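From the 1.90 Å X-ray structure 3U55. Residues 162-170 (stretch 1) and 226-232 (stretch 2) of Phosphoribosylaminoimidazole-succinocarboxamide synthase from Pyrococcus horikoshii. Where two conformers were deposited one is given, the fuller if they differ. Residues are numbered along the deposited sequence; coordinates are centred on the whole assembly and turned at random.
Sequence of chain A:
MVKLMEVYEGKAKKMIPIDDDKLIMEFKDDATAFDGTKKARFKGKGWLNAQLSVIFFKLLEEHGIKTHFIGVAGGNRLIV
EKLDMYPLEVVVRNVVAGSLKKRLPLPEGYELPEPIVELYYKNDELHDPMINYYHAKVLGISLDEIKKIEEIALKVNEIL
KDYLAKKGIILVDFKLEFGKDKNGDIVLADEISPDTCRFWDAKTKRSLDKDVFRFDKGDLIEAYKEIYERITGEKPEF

Stretch 1 162-170: DYLAKKGII
Stretch 2, residues 226-232: EIYERIT

How does the backbone bring the two stretches together? Residues 226-232 are helical throughout, in a helix that begins earlier in the chain, while residues 162-165 belong to another helix that gives way to a type I beta turn from Ala 165 to Gly 168 and then to a strand at Ile 169 and Ile 170. Gly 168 N donates a hydrogen bond to Ala 165 O at 3.1 Å, and Leu 164 O accepts both Lys 167 N (2.9 Å) and Ile 169 N (3.0 Å). Gly 168 has phi/psi of 74/30, a positive phi that favours glycine. The turn lies against the second helix, with CA of Lys 167 6.4 Å from CA of Arg 230 and CA of Ile 169 8.4 Å from CA of Ile 227, so the register runs in opposite senses, rising in stretch 1 as it falls in stretch 2; 374 Å² is buried between them, both sides summed.

What does Lys 167 do in the turn? Its CB points toward the helix, and the chain runs m, t, t before chi4 bends to m (-68°). The extended methylenes pass Ile 231, CD of Lys 167 lying 4.3 Å from CG1 of Ile 231, and the amine reaches the backbone: Lys 167 NZ donates to Ile 231 O at 3.2 Å, the one hydrogen bond across the contact. A long, flexible side chain suits this partly exposed site, combining an apolar stem with a polar tip.

Why does Arg 230 lie as it does? Its CB points toward the turn, with chi1 m (-77°), chi2 t (-152°), chi3 at -145°, between wells, and chi4 at -175°. Glu 226, one helical turn earlier, holds the guanidinium: Arg 230 NH2 to Glu 226 OE2 is a 2.8 Å salt bridge, and Arg 230 NE donates to Glu 226 OE1 at 3.1 Å. Glu 226, with chi1 -130° and chi2 -95° both off the wells and chi3 108°, sets its carboxylate beside Arg 230 NE and NH2. Arg 230 NH1 sits 3.0 Å from Gly 168 O, near the guanidinium plane, but the angle is too poor for a hydrogen bond. Arg 230 CD packs 3.6 Å from Lys 167 O.

Which side chains form the apolar part? Ile 231, with CB sideways and chi angles m, t, is covered most, by 84 Å². Its CD1 meets Leu 164 CD2 (m, t) at 4.0 Å, and its CG2 lies 3.4 Å from Tyr 163 OH, at the edge of a ring set by chi1 t (175°) and chi2 85°. Farther along, Ile 169 (m, t) points toward the helix and places CD1 3.7 Å from CD1 of Ile 227, whose m, m rotamer brings the end of a sideways side chain nearer. Branched aliphatic residues suit these buried positions, offering methyls without polar groups to satisfy.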

# COMPACT_ATOMS: atom_id res chain seq x y z
N ASP A 162 -8.62 11.21 22.37
CA ASP A 162 -9.27 11.38 23.69
C ASP A 162 -9.21 12.83 24.16
O ASP A 162 -10.22 13.40 24.58
CB ASP A 162 -8.62 10.48 24.74
CG ASP A 162 -8.94 9.00 24.55
OD1 ASP A 162 -9.87 8.66 23.78
OD2 ASP A 162 -8.25 8.17 25.17
N TYR A 163 -8.02 13.41 24.09
CA TYR A 163 -7.77 14.80 24.50
C TYR A 163 -8.61 15.79 23.70
O TYR A 163 -9.18 16.73 24.27
CB TYR A 163 -6.28 15.10 24.34
CG TYR A 163 -5.87 16.53 24.61
CD1 TYR A 163 -5.58 16.96 25.91
CD2 TYR A 163 -5.74 17.45 23.57
CE1 TYR A 163 -5.19 18.27 26.17
CE2 TYR A 163 -5.35 18.77 23.82
CZ TYR A 163 -5.08 19.17 25.11
OH TYR A 163 -4.70 20.46 25.35
N LEU A 164 -8.69 15.58 22.39
CA LEU A 164 -9.40 16.49 21.50
C LEU A 164 -10.92 16.35 21.62
O LEU A 164 -11.64 17.35 21.55
CB LEU A 164 -8.93 16.33 20.05
CG LEU A 164 -7.49 16.75 19.75
CD1 LEU A 164 -7.01 16.18 18.41
CD2 LEU A 164 -7.32 18.27 19.77
N ALA A 165 -11.39 15.12 21.83
CA ALA A 165 -12.83 14.86 22.00
C ALA A 165 -13.39 15.55 23.25
O ALA A 165 -14.55 15.99 23.26
CB ALA A 165 -13.10 13.37 22.04
N LYS A 166 -12.57 15.68 24.29
CA LYS A 166 -12.96 16.39 25.51
C LYS A 166 -12.98 17.91 25.29
O LYS A 166 -13.42 18.67 26.16
CB LYS A 166 -12.05 16.02 26.69
CG LYS A 166 -12.17 14.57 27.12
CD LYS A 166 -11.53 14.30 28.49
CE LYS A 166 -10.06 13.90 28.38
NZ LYS A 166 -9.17 15.06 28.12
N LYS A 167 -12.52 18.34 24.12
CA LYS A 167 -12.58 19.74 23.73
C LYS A 167 -13.49 19.95 22.52
O LYS A 167 -13.46 21.01 21.89
CB LYS A 167 -11.17 20.31 23.53
CG LYS A 167 -10.41 20.47 24.85
CD LYS A 167 -8.92 20.66 24.65
CE LYS A 167 -8.18 20.62 25.97
NZ LYS A 167 -8.50 21.79 26.84
N GLY A 168 -14.30 18.94 22.21
CA GLY A 168 -15.30 19.03 21.15
C GLY A 168 -14.74 18.99 19.74
O GLY A 168 -15.31 19.58 18.82
N ILE A 169 -13.62 18.29 19.57
CA ILE A 169 -12.94 18.16 18.27
C ILE A 169 -12.74 16.69 17.91
O ILE A 169 -12.20 15.93 18.73
CB ILE A 169 -11.56 18.88 18.29
CG1 ILE A 169 -11.72 20.37 18.62
CG2 ILE A 169 -10.82 18.70 16.96
CD1 ILE A 169 -10.43 21.05 19.00
N ILE A 170 -13.13 16.29 16.71
CA ILE A 170 -12.93 14.93 16.22
C ILE A 170 -11.60 14.84 15.47
O ILE A 170 -11.38 15.56 14.50
CB ILE A 170 -14.09 14.52 15.27
CG1 ILE A 170 -15.44 14.62 15.99
CG2 ILE A 170 -13.86 13.11 14.72
CD1 ILE A 170 -16.64 14.41 15.08
N GLU A 226 -9.43 29.06 16.02
CA GLU A 226 -10.53 28.39 16.71
C GLU A 226 -10.01 27.14 17.42
O GLU A 226 -10.32 26.91 18.59
CB GLU A 226 -11.65 28.04 15.73
CG GLU A 226 -13.04 28.48 16.18
CD GLU A 226 -13.81 27.40 16.91
OE1 GLU A 226 -13.98 27.50 18.14
OE2 GLU A 226 -14.27 26.45 16.23
N ILE A 227 -9.21 26.35 16.70
CA ILE A 227 -8.52 25.20 17.28
C ILE A 227 -7.67 25.62 18.48
O ILE A 227 -7.78 25.03 19.56
CB ILE A 227 -7.63 24.47 16.23
CG1 ILE A 227 -8.49 23.72 15.21
CG2 ILE A 227 -6.63 23.51 16.90
CD1 ILE A 227 -9.24 22.50 15.77
N TYR A 228 -6.85 26.65 18.29
CA TYR A 228 -5.97 27.14 19.34
C TYR A 228 -6.77 27.58 20.57
O TYR A 228 -6.41 27.25 21.70
CB TYR A 228 -5.08 28.28 18.83
CG TYR A 228 -4.16 28.87 19.88
CD1 TYR A 228 -4.61 29.88 20.73
CD2 TYR A 228 -2.85 28.41 20.03
CE1 TYR A 228 -3.77 30.43 21.70
CE2 TYR A 228 -2.01 28.95 21.00
CZ TYR A 228 -2.48 29.96 21.83
OH TYR A 228 -1.66 30.51 22.80
N GLU A 229 -7.85 28.32 20.33
CA GLU A 229 -8.70 28.84 21.41
C GLU A 229 -9.39 27.73 22.19
O GLU A 229 -9.45 27.77 23.41
CB GLU A 229 -9.75 29.81 20.85
CG GLU A 229 -9.19 31.16 20.44
CD GLU A 229 -10.20 32.04 19.73
OE1 GLU A 229 -11.41 31.97 20.06
OE2 GLU A 229 -9.80 32.81 18.83
N ARG A 230 -9.91 26.74 21.47
CA ARG A 230 -10.57 25.59 22.09
C ARG A 230 -9.61 24.77 22.95
O ARG A 230 -10.01 24.26 24.01
CB ARG A 230 -11.20 24.69 21.04
CG ARG A 230 -12.48 25.23 20.49
CD ARG A 230 -13.36 24.10 20.03
NE ARG A 230 -14.11 24.49 18.85
CZ ARG A 230 -15.03 23.73 18.28
NH1 ARG A 230 -15.33 22.54 18.78
NH2 ARG A 230 -15.66 24.18 17.20
N ILE A 231 -8.37 24.64 22.49
CA ILE A 231 -7.36 23.87 23.20
C ILE A 231 -6.82 24.64 24.41
O ILE A 231 -6.75 24.09 25.52
CB ILE A 231 -6.22 23.41 22.25
CG1 ILE A 231 -6.73 22.31 21.32
CG2 ILE A 231 -4.99 22.94 23.04
CD1 ILE A 231 -5.81 21.97 20.16
N THR A 232 -6.45 25.90 24.21
CA THR A 232 -5.84 26.70 25.28
C THR A 232 -6.84 27.32 26.25
O THR A 232 -6.52 27.52 27.43
CB THR A 232 -4.93 27.81 24.72
OG1 THR A 232 -5.72 28.73 23.94
CG2 THR A 232 -3.83 27.22 23.85